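Long-range contacts in MccF (Escherichia coli, PDB 4IIY), which confers self-immunity to microcin C7 in the producing bacterium and, as a peptidase S66 family member, probably acts as a carboxypeptidase-like hydrolase: residues B[201-206]-B[341-346]; B[267-272]-B[296-301]; B[300-305]-B[333-338]. The protein carries 1 engineered substitution. All coordinates share one frame; numbering follows the deposited sequence. Where two conformers were deposited one is given.

Contact 1 of 3, residues B[201-206]-B[341-346]; sequences TLPEKW and PMLTLP
T201 opens the contact through its backbone: its carbonyl O lies 3.9 Å from L343 CD1, so the leucine branch, not the threonine side chain, makes the approach. Two residues on, P203 buries more surface here than any other residue of 201-206. Its ring crosses that of P341 at a slant, with P203 CB 3.7 Å from P341 CG, and P203 CG also looks onto L343 CD2 at 4.3 Å. In L343, chi1 of -55° carries CG toward the first segment, where CD1 faces T201 O and CD2 faces P203 CG. K205 takes part by its carbonyl, with O 3.4 Å from P341 CD. At W206, CB touches the same carbon, P341 CD, at 4.0 Å, while the indole turns away and gives its NE1 to K226 O. P341 follows a cis peptide bond and is wedged between P203 and the backbone of K205 and W206. The junction is an apolar seam of proline and leucine. Behind it, P341 and L343 rest on helix 178-191; strand 205-206 pairs with strand 225-226, and strand 345-347 runs antiparallel to strand 162-164 as the last strand of the six-stranded sheet.

Contact 2 of 3, residues B[267-272]-B[296-301]; sequences LFIEDS and SAIILG. With EDO (1,2-ethanediol), chain L.
F268 and I299 meet on one face of two parallel neighbouring strands, their side chains slanting across each other: I299 CG2 comes in the plane of the phenyl ring, at its edge, 3.8 Å from F268 CD1. The opposite face carries I269 and L300, which lie side by side and point the same way. I269 has CG1 tucked between its backbone N and carbonyl carbon (chi1 44°), which turns CD1 to within 3.7 Å of L300 CD2. I298 shares this face, with CG2 4.3 Å from I269 CG1, and L267 CB lies beyond, near I298 CG1. Opposite E270 the residue is G301; a beta carbon there would collide with E270 CB, so the glycine lets the two strands stay close where E270 begins to turn away. E270, predicted to belong to the charge relay, has its carboxylate bound to Y164, N245 and H338.

Four backbone bonds fix this register: L267 N to A297 O, I299 N to L267 O (2.7 Å), I269 N to I299 O and G301 N to I269 O. Past the last pair, an ethanediol, probably from the crystallisation liquor, joins D271 N to G301 O through O1, 3.0 and 2.8 Å away.

The two strands form a beta-alpha-beta crossover through helix 276-288, on which L267 and I269 press. F268 meets Y164 edge-to-face and V241 of strand 236-245, which flanks strand 266-270, while I299 reaches F334 of strand 330-334 on the other flank.

Contact 3 of 3, residues B[300-305]-B[333-338]; sequences LGKHEL and GFDCSH. With 1EI (5'-O-(L-alpha-glutamylsulfamoyl)inosine), chain K; EDO (1,2-ethanediol), chain L.
K302 sets out with CG opposite its carbonyl carbon (chi1 -68°) and runs extended past G333. It bends only at its last torsion (chi4 65°), which brings NZ to G333 O at 2.8 Å. The same NZ meets D335 OD1 at 2.7 Å from above the carboxylate plane, forming a salt bridge, and also bonds N227 OD1. With an alanine here, D335 OD1 would probably lose its positive mate and G333 O a donor. S337 OG donates to K302 O (2.8 Å) in the carbonyl plane, on a lone pair. Upstream, L300 O takes two donors, G333 N and F334 N, and K302 N donates to F334 O; at G333's backbone angles a beta carbon would jam against the preceding carbonyl.

E304 is straight along its length; its side chain crosses that of H338 at about a right angle, carboxylate and ring planes 42° apart, with E304 OE1 3.3 Å from H338 CB. A water joins E304 N, K302 O and H338 N. The carboxylate, with S272 OG also on OE1, grips the ligand ribose: O3' donates to OE1 (2.7 Å) and O2' to OE2 (2.9 Å). H338, the predicted charge-relay histidine, bonds E270 OE1 through ND1, and its NE2 accepts from the ligand amine N at 3.1 Å. One carboxylate thus reads the ribose diol while the histidine holds the glutamyl end, consistent with a pocket for an aminoacyl-nucleotide-like substrate.

Contacts 2 and 3 share L300 and G301 of strand 297-301, the strand between 266-270 and 330-334 and parallel to both. Their loops converge on the active site: E270 OE1 of contact 2 lies 2.9 Å from H338 ND1 of contact 3, the two predicted members of the charge relay, and S272 OG bonds E304 OE1 at 2.6 Å. H338's side chain is also about 3 Å from that of A145, the engineered residue at the predicted nucleophile position. Contact 1 stands farther off, the side chain of W206 being about 11 Å from the ligand. It reaches contact 3 through L343 N and D335 O, 2.8 Å apart, and by a W206-K302 cation-pi contact.

Contact 1 of 3, residues B[201-206]-B[341-346]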
loop_
_atom_site.group_PDB
_atom_site.type_symbol
_atom_site.label_atom_id
_atom_site.label_comp_id
_atom_site.label_asym_id
_atom_site.label_seq_id
_atom_site.Cartn_x
_atom_site.Cartn_y
_atom_site.Cartn_z
ATOM N N THR B 201 14.514 -27.749 6.213
ATOM C CA THR B 201 15.657 -27.902 5.333
ATOM C C THR B 201 15.952 -26.559 4.677
ATOM O O THR B 201 15.084 -25.680 4.611
ATOM C CB THR B 201 15.358 -28.930 4.234
ATOM O OG1 THR B 201 14.159 -28.550 3.543
ATOM C CG2 THR B 201 15.158 -30.302 4.841
ATOM N N LEU B 202 17.182 -26.400 4.211
ATOM C CA LEU B 202 17.614 -25.189 3.533
ATOM C C LEU B 202 17.830 -25.525 2.067
ATOM O O LEU B 202 18.705 -26.326 1.746
ATOM C CB LEU B 202 18.935 -24.708 4.134
ATOM C CG LEU B 202 19.517 -23.428 3.531
ATOM C CD1 LEU B 202 18.670 -22.224 3.914
ATOM C CD2 LEU B 202 20.968 -23.231 3.978
ATOM N N PRO B 203 17.025 -24.938 1.163
ATOM C CA PRO B 203 17.278 -25.220 -0.257
ATOM C C PRO B 203 18.720 -24.905 -0.646
ATOM O O PRO B 203 19.269 -23.878 -0.258
ATOM C CB PRO B 203 16.303 -24.284 -0.976
ATOM C CG PRO B 203 15.178 -24.131 0.001
ATOM C CD PRO B 203 15.837 -24.091 1.350
ATOM N N GLU B 204 19.328 -25.799 -1.419
ATOM C CA GLU B 204 20.725 -25.626 -1.801
ATOM C C GLU B 204 20.896 -24.478 -2.780
ATOM O O GLU B 204 21.888 -23.750 -2.723
ATOM C CB GLU B 204 21.286 -26.919 -2.392
ATOM C CG GLU B 204 21.437 -28.027 -1.360
ATOM C CD GLU B 204 22.084 -29.281 -1.917
ATOM O OE1 GLU B 204 21.883 -29.586 -3.112
ATOM O OE2 GLU B 204 22.797 -29.965 -1.151
ATOM N N LYS B 205 19.918 -24.305 -3.662
ATOM C CA LYS B 205 19.965 -23.265 -4.683
ATOM C C LYS B 205 18.585 -22.645 -4.818
ATOM O O LYS B 205 17.576 -23.288 -4.502
ATOM C CB LYS B 205 20.372 -23.856 -6.034
ATOM C CG LYS B 205 21.741 -24.517 -6.070
ATOM C CD LYS B 205 22.839 -23.483 -6.055
ATOM C CE LYS B 205 24.203 -24.139 -6.193
ATOM N NZ LYS B 205 24.337 -24.885 -7.470
ATOM N N TRP B 206 18.543 -21.409 -5.301
ATOM C CA TRP B 206 17.281 -20.695 -5.491
ATOM C C TRP B 206 17.408 -19.751 -6.676
ATOM O O TRP B 206 18.514 -19.495 -7.168
ATOM C CB TRP B 206 16.910 -19.901 -4.229
ATOM C CG TRP B 206 17.900 -18.820 -3.910
ATOM C CD1 TRP B 206 19.122 -18.967 -3.289
ATOM C CD2 TRP B 206 17.784 -17.427 -4.230
ATOM N NE1 TRP B 206 19.747 -17.752 -3.195
ATOM C CE2 TRP B 206 18.956 -16.793 -3.766
ATOM C CE3 TRP B 206 16.801 -16.653 -4.857
ATOM C CZ2 TRP B 206 19.167 -15.429 -3.908
ATOM C CZ3 TRP B 206 17.017 -15.299 -4.997
ATOM C CH2 TRP B 206 18.190 -14.700 -4.527
ATOM N N PRO B 341 13.020 -22.264 -4.899
ATOM C CA PRO B 341 11.799 -22.958 -4.476
ATOM C C PRO B 341 11.178 -22.289 -3.253
ATOM O O PRO B 341 11.783 -21.413 -2.632
ATOM C CB PRO B 341 12.317 -24.350 -4.115
ATOM C CG PRO B 341 13.682 -24.078 -3.557
ATOM C CD PRO B 341 14.232 -22.919 -4.372
ATOM N N MET B 342 9.968 -22.713 -2.921
ATOM C CA MET B 342 9.221 -22.123 -1.827
ATOM C C MET B 342 8.877 -23.185 -0.788
ATOM O O MET B 342 8.367 -24.250 -1.136
ATOM C CB MET B 342 7.935 -21.513 -2.375
ATOM C CG MET B 342 7.166 -20.726 -1.345
ATOM S SD MET B 342 5.481 -20.366 -1.882
ATOM C CE MET B 342 5.098 -19.193 -0.581
ATOM N N LEU B 343 9.166 -22.892 0.475
ATOM C CA LEU B 343 8.792 -23.759 1.585
ATOM C C LEU B 343 7.367 -23.425 2.036
ATOM O O LEU B 343 6.866 -22.329 1.774
ATOM C CB LEU B 343 9.759 -23.552 2.751
ATOM C CG LEU B 343 11.240 -23.754 2.396
ATOM C CD1 LEU B 343 12.144 -23.306 3.537
ATOM C CD2 LEU B 343 11.523 -25.204 2.027
ATOM N N THR B 344 6.725 -24.366 2.715
ATOM C CA THR B 344 5.378 -24.193 3.258
ATOM C C THR B 344 5.470 -23.856 4.750
ATOM O O THR B 344 6.170 -24.558 5.499
ATOM C CB THR B 344 4.545 -25.467 3.030
ATOM O OG1 THR B 344 4.285 -25.619 1.630
ATOM C CG2 THR B 344 3.219 -25.388 3.767
ATOM N N LEU B 345 4.765 -22.805 5.181
ATOM C CA LEU B 345 4.852 -22.295 6.552
ATOM C C LEU B 345 3.467 -22.107 7.176
ATOM O O LEU B 345 2.659 -21.317 6.679
ATOM C CB LEU B 345 5.558 -20.938 6.538
ATOM C CG LEU B 345 5.723 -20.225 7.878
ATOM C CD1 LEU B 345 6.737 -20.944 8.748
ATOM C CD2 LEU B 345 6.140 -18.775 7.662
ATOM N N PRO B 346 3.174 -22.812 8.277
ATOM C CA PRO B 346 1.920 -22.512 8.981
ATOM C C PRO B 346 2.026 -21.143 9.655
ATOM O O PRO B 346 3.070 -20.814 10.232
ATOM C CB PRO B 346 1.833 -23.628 10.029
ATOM C CG PRO B 346 3.265 -23.996 10.303
ATOM C CD PRO B 346 3.972 -23.842 8.965
#

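Contact 2 of 3, residues B[267-272]-B[296-301]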
loop_
_atom_site.group_PDB
_atom_site.type_symbol
_atom_site.label_atom_id
_atom_site.label_comp_id
_atom_site.label_asym_id
_atom_site.label_seq_id
_atom_site.Cartn_x
_atom_site.Cartn_y
_atom_site.Cartn_z
ATOM N N LEU B 267 7.626 -11.777 13.631
ATOM C CA LEU B 267 7.028 -11.198 12.435
ATOM C C LEU B 267 7.615 -11.850 11.204
ATOM O O LEU B 267 8.831 -11.849 11.040
ATOM C CB LEU B 267 7.304 -9.694 12.371
ATOM C CG LEU B 267 6.745 -8.986 11.132
ATOM C CD1 LEU B 267 5.235 -8.919 11.210
ATOM C CD2 LEU B 267 7.344 -7.598 11.008
ATOM N N PHE B 268 6.762 -12.390 10.336
ATOM C CA PHE B 268 7.181 -12.917 9.040
ATOM C C PHE B 268 6.655 -11.979 7.954
ATOM O O PHE B 268 5.442 -11.748 7.861
ATOM C CB PHE B 268 6.624 -14.332 8.836
ATOM C CG PHE B 268 6.663 -14.792 7.406
ATOM C CD1 PHE B 268 7.873 -15.008 6.769
ATOM C CD2 PHE B 268 5.492 -14.993 6.695
ATOM C CE1 PHE B 268 7.910 -15.417 5.431
ATOM C CE2 PHE B 268 5.523 -15.406 5.364
ATOM C CZ PHE B 268 6.734 -15.616 4.737
ATOM N N ILE B 269 7.568 -11.444 7.148
ATOM C CA ILE B 269 7.192 -10.544 6.061
ATOM C C ILE B 269 8.023 -10.832 4.814
ATOM O O ILE B 269 9.228 -11.135 4.889
ATOM C CB ILE B 269 7.334 -9.055 6.444
ATOM C CG1 ILE B 269 8.652 -8.827 7.180
ATOM C CG2 ILE B 269 6.148 -8.609 7.286
ATOM C CD1 ILE B 269 9.001 -7.355 7.379
ATOM N N GLU B 270 7.370 -10.770 3.660
ATOM C CA GLU B 270 8.073 -10.859 2.385
ATOM C C GLU B 270 7.403 -9.927 1.396
ATOM O O GLU B 270 6.207 -9.636 1.509
ATOM C CB GLU B 270 8.108 -12.301 1.861
ATOM C CG GLU B 270 6.755 -12.903 1.480
ATOM C CD GLU B 270 6.367 -12.696 0.012
ATOM O OE1 GLU B 270 7.265 -12.538 -0.857
ATOM O OE2 GLU B 270 5.142 -12.700 -0.285
ATOM N N ASP B 271 8.178 -9.442 0.433
ATOM C CA ASP B 271 7.629 -8.653 -0.665
ATOM C C ASP B 271 8.285 -9.077 -1.979
ATOM O O ASP B 271 9.279 -9.796 -1.981
ATOM C CB ASP B 271 7.786 -7.138 -0.437
ATOM C CG ASP B 271 6.730 -6.562 0.496
ATOM O OD1 ASP B 271 5.534 -6.669 0.152
ATOM O OD2 ASP B 271 7.091 -5.990 1.552
ATOM N N SER B 272 7.717 -8.605 -3.085
ATOM C CA SER B 272 8.130 -8.990 -4.426
ATOM C C SER B 272 8.211 -7.802 -5.372
ATOM O O SER B 272 7.288 -6.998 -5.448
ATOM C CB SER B 272 7.129 -10.004 -4.995
ATOM O OG SER B 272 7.233 -10.106 -6.416
ATOM N N SER B 296 9.699 -10.257 18.869
ATOM C CA SER B 296 10.967 -10.745 19.406
ATOM C C SER B 296 11.967 -11.150 18.326
ATOM O O SER B 296 13.157 -11.325 18.605
ATOM C CB SER B 296 10.731 -11.901 20.373
ATOM O OG SER B 296 9.974 -11.476 21.493
ATOM N N ALA B 297 11.497 -11.282 17.088
ATOM C CA ALA B 297 12.364 -11.566 15.949
ATOM C C ALA B 297 11.590 -11.228 14.681
ATOM O O ALA B 297 10.360 -11.122 14.698
ATOM C CB ALA B 297 12.803 -13.040 15.940
ATOM N N ILE B 298 12.329 -11.061 13.589
ATOM C CA ILE B 298 11.744 -10.822 12.277
ATOM C C ILE B 298 12.324 -11.822 11.287
ATOM O O ILE B 298 13.535 -12.059 11.278
ATOM C CB ILE B 298 12.055 -9.390 11.788
ATOM C CG1 ILE B 298 11.432 -8.360 12.737
ATOM C CG2 ILE B 298 11.561 -9.183 10.351
ATOM C CD1 ILE B 298 12.059 -6.996 12.625
ATOM N N ILE B 299 11.449 -12.408 10.471
ATOM C CA ILE B 299 11.849 -13.222 9.330
ATOM C C ILE B 299 11.555 -12.443 8.053
ATOM O O ILE B 299 10.401 -12.068 7.803
ATOM C CB ILE B 299 11.063 -14.539 9.276
ATOM C CG1 ILE B 299 11.237 -15.350 10.568
ATOM C CG2 ILE B 299 11.473 -15.367 8.048
ATOM C CD1 ILE B 299 10.219 -16.471 10.708
ATOM N N LEU B 300 12.592 -12.170 7.264
ATOM C CA LEU B 300 12.409 -11.574 5.947
ATOM C C LEU B 300 12.492 -12.684 4.911
ATOM O O LEU B 300 13.532 -13.356 4.789
ATOM C CB LEU B 300 13.501 -10.546 5.643
ATOM C CG LEU B 300 13.670 -9.373 6.609
ATOM C CD1 LEU B 300 14.840 -8.509 6.164
ATOM C CD2 LEU B 300 12.393 -8.537 6.707
ATOM N N GLY B 301 11.415 -12.908 4.164
ATOM C CA GLY B 301 11.499 -13.812 3.029
ATOM C C GLY B 301 12.388 -13.211 1.949
ATOM O O GLY B 301 12.488 -11.984 1.824
HETATM C C1 EDO L . 11.211 -8.950 2.449
HETATM O O1 EDO L . 11.068 -9.669 1.210
HETATM C C2 EDO L . 12.216 -7.814 2.332
HETATM O O2 EDO L . 11.693 -6.794 1.467
#

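Contact 3 of 3, residues B[300-305]-B[333-338]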
loop_
_atom_site.group_PDB
_atom_site.type_symbol
_atom_site.label_atom_id
_atom_site.label_comp_id
_atom_site.label_asym_id
_atom_site.label_seq_id
_atom_site.Cartn_x
_atom_site.Cartn_y
_atom_site.Cartn_z
ATOM N N LEU B 300 12.592 -12.170 7.264
ATOM C CA LEU B 300 12.409 -11.574 5.947
ATOM C C LEU B 300 12.492 -12.684 4.911
ATOM O O LEU B 300 13.532 -13.356 4.789
ATOM C CB LEU B 300 13.501 -10.546 5.643
ATOM C CG LEU B 300 13.670 -9.373 6.609
ATOM C CD1 LEU B 300 14.840 -8.509 6.164
ATOM C CD2 LEU B 300 12.393 -8.537 6.707
ATOM N N GLY B 301 11.415 -12.908 4.164
ATOM C CA GLY B 301 11.499 -13.812 3.029
ATOM C C GLY B 301 12.388 -13.211 1.949
ATOM O O GLY B 301 12.488 -11.984 1.824
ATOM N N LYS B 302 13.046 -14.050 1.152
ATOM C CA LYS B 302 13.829 -13.511 0.041
ATOM C C LYS B 302 12.924 -12.655 -0.844
ATOM O O LYS B 302 11.822 -13.068 -1.202
ATOM C CB LYS B 302 14.451 -14.623 -0.807
ATOM C CG LYS B 302 15.550 -15.427 -0.121
ATOM C CD LYS B 302 16.279 -16.296 -1.150
ATOM C CE LYS B 302 17.526 -16.945 -0.581
ATOM N NZ LYS B 302 17.205 -17.909 0.506
ATOM N N HIS B 303 13.417 -11.489 -1.241
ATOM C CA HIS B 303 12.651 -10.537 -2.036
ATOM C C HIS B 303 12.913 -10.754 -3.522
ATOM O O HIS B 303 14.034 -10.533 -3.991
ATOM C CB HIS B 303 13.070 -9.108 -1.659
ATOM C CG HIS B 303 12.151 -8.040 -2.174
ATOM N ND1 HIS B 303 11.512 -7.157 -1.333
ATOM C CD2 HIS B 303 11.781 -7.694 -3.436
ATOM C CE1 HIS B 303 10.767 -6.325 -2.047
ATOM N NE2 HIS B 303 10.916 -6.627 -3.328
ATOM N N GLU B 304 11.899 -11.159 -4.280
ATOM C CA GLU B 304 12.037 -11.412 -5.715
ATOM C C GLU B 304 12.391 -10.130 -6.476
ATOM O O GLU B 304 11.622 -9.169 -6.463
ATOM C CB GLU B 304 10.718 -11.974 -6.247
ATOM C CG GLU B 304 10.654 -12.174 -7.759
ATOM C CD GLU B 304 9.270 -12.589 -8.242
ATOM O OE1 GLU B 304 8.252 -12.133 -7.681
ATOM O OE2 GLU B 304 9.199 -13.407 -9.189
ATOM N N LEU B 305 13.553 -10.113 -7.129
ATOM C CA LEU B 305 13.929 -9.018 -8.026
ATOM C C LEU B 305 13.772 -7.640 -7.363
ATOM O O LEU B 305 13.174 -6.724 -7.922
ATOM C CB LEU B 305 13.136 -9.111 -9.335
ATOM C CG LEU B 305 13.344 -10.407 -10.125
ATOM C CD1 LEU B 305 12.359 -10.528 -11.275
ATOM C CD2 LEU B 305 14.774 -10.478 -10.638
ATOM N N GLY B 333 16.291 -13.770 4.588
ATOM C CA GLY B 333 16.350 -14.603 3.403
ATOM C C GLY B 333 15.732 -15.982 3.543
ATOM O O GLY B 333 16.185 -16.934 2.914
ATOM N N PHE B 334 14.687 -16.110 4.349
ATOM C CA PHE B 334 13.949 -17.368 4.430
ATOM C C PHE B 334 13.282 -17.668 3.082
ATOM O O PHE B 334 12.757 -16.762 2.422
ATOM C CB PHE B 334 12.919 -17.293 5.572
ATOM C CG PHE B 334 12.234 -18.602 5.903
ATOM C CD1 PHE B 334 12.957 -19.754 6.172
ATOM C CD2 PHE B 334 10.855 -18.652 6.009
ATOM C CE1 PHE B 334 12.309 -20.937 6.500
ATOM C CE2 PHE B 334 10.203 -19.825 6.348
ATOM C CZ PHE B 334 10.935 -20.975 6.591
ATOM N N ASP B 335 13.310 -18.937 2.683
ATOM C CA ASP B 335 12.787 -19.362 1.388
ATOM C C ASP B 335 11.289 -19.635 1.452
ATOM O O ASP B 335 10.822 -20.741 1.168
ATOM C CB ASP B 335 13.542 -20.594 0.888
ATOM C CG ASP B 335 15.001 -20.297 0.625
ATOM O OD1 ASP B 335 15.297 -19.634 -0.396
ATOM O OD2 ASP B 335 15.853 -20.698 1.455
ATOM N N CYS B 336 10.536 -18.606 1.816
ATOM C CA CYS B 336 9.083 -18.697 1.841
ATOM C C CYS B 336 8.573 -17.359 1.338
ATOM O O CYS B 336 8.289 -16.444 2.125
ATOM C CB CYS B 336 8.587 -19.028 3.254
ATOM S SG CYS B 336 6.822 -19.358 3.374
ATOM N N SER B 337 8.511 -17.228 0.019
ATOM C CA SER B 337 8.298 -15.934 -0.609
ATOM C C SER B 337 7.980 -16.161 -2.076
ATOM O O SER B 337 7.509 -17.238 -2.441
ATOM C CB SER B 337 9.546 -15.065 -0.451
ATOM O OG SER B 337 10.619 -15.587 -1.212
ATOM N N HIS B 338 8.227 -15.151 -2.911
ATOM C CA HIS B 338 8.009 -15.277 -4.347
ATOM C C HIS B 338 9.183 -15.947 -5.077
ATOM O O HIS B 338 9.085 -16.219 -6.279
ATOM C CB HIS B 338 7.783 -13.905 -4.980
ATOM C CG HIS B 338 6.454 -13.281 -4.680
ATOM N ND1 HIS B 338 6.044 -12.921 -3.411
ATOM C CD2 HIS B 338 5.465 -12.893 -5.516
ATOM C CE1 HIS B 338 4.848 -12.353 -3.483
ATOM N NE2 HIS B 338 4.476 -12.326 -4.749
HETATM O O6 1EI K . 4.253 -12.798 -16.961
HETATM C C6 1EI K . 4.934 -13.204 -15.994
HETATM N N1 1EI K . 6.238 -13.518 -16.137
HETATM C C2 1EI K . 6.981 -13.960 -15.108
HETATM N N3 1EI K . 6.494 -14.127 -13.867
HETATM C C5 1EI K . 4.325 -13.359 -14.661
HETATM C C4 1EI K . 5.201 -13.847 -13.599
HETATM N N7 1EI K . 3.109 -13.176 -14.107
HETATM C C8 1EI K . 3.199 -13.514 -12.798
HETATM N N9 1EI K . 4.448 -13.910 -12.508
HETATM C "C1'" 1EI K . 4.943 -14.344 -11.191
HETATM O "O4'" 1EI K . 3.929 -14.980 -10.426
HETATM C "C2'" 1EI K . 5.346 -13.116 -10.402
HETATM O "O2'" 1EI K . 6.725 -12.823 -10.624
HETATM C "C3'" 1EI K . 5.076 -13.521 -8.970
HETATM O "O3'" 1EI K . 6.303 -13.864 -8.333
HETATM C "C4'" 1EI K . 4.211 -14.766 -9.045
HETATM C "C5'" 1EI K . 2.924 -14.615 -8.244
HETATM O "O5'" 1EI K . 2.117 -13.558 -8.771
HETATM S SBF 1EI K . 0.986 -12.998 -7.899
HETATM O OAE 1EI K . -0.084 -12.548 -8.764
HETATM O OAF 1EI K . 0.572 -14.072 -7.036
HETATM N NAQ 1EI K . 1.605 -11.845 -7.072
HETATM C C 1EI K . 1.011 -11.155 -6.076
HETATM O O 1EI K . -0.118 -11.317 -5.625
HETATM C CA 1EI K . 1.850 -10.095 -5.421
HETATM N N 1EI K . 3.122 -9.947 -6.106
HETATM C CB 1EI K . 1.080 -8.779 -5.382
HETATM C CG 1EI K . 1.356 -8.018 -4.089
HETATM C CD 1EI K . 2.672 -7.277 -4.179
HETATM O OE1 1EI K . 3.502 -7.621 -5.046
HETATM O OE2 1EI K . 2.873 -6.346 -3.380
HETATM C C1 EDO L . 11.211 -8.950 2.449
HETATM O O1 EDO L . 11.068 -9.669 1.210
HETATM C C2 EDO L . 12.216 -7.814 2.332
HETATM O O2 EDO L . 11.693 -6.794 1.467
HETATM O O HOH W 1 9.706 -12.510 -2.766
HETATM O O HOH W 2 10.758 -15.939 -8.574
#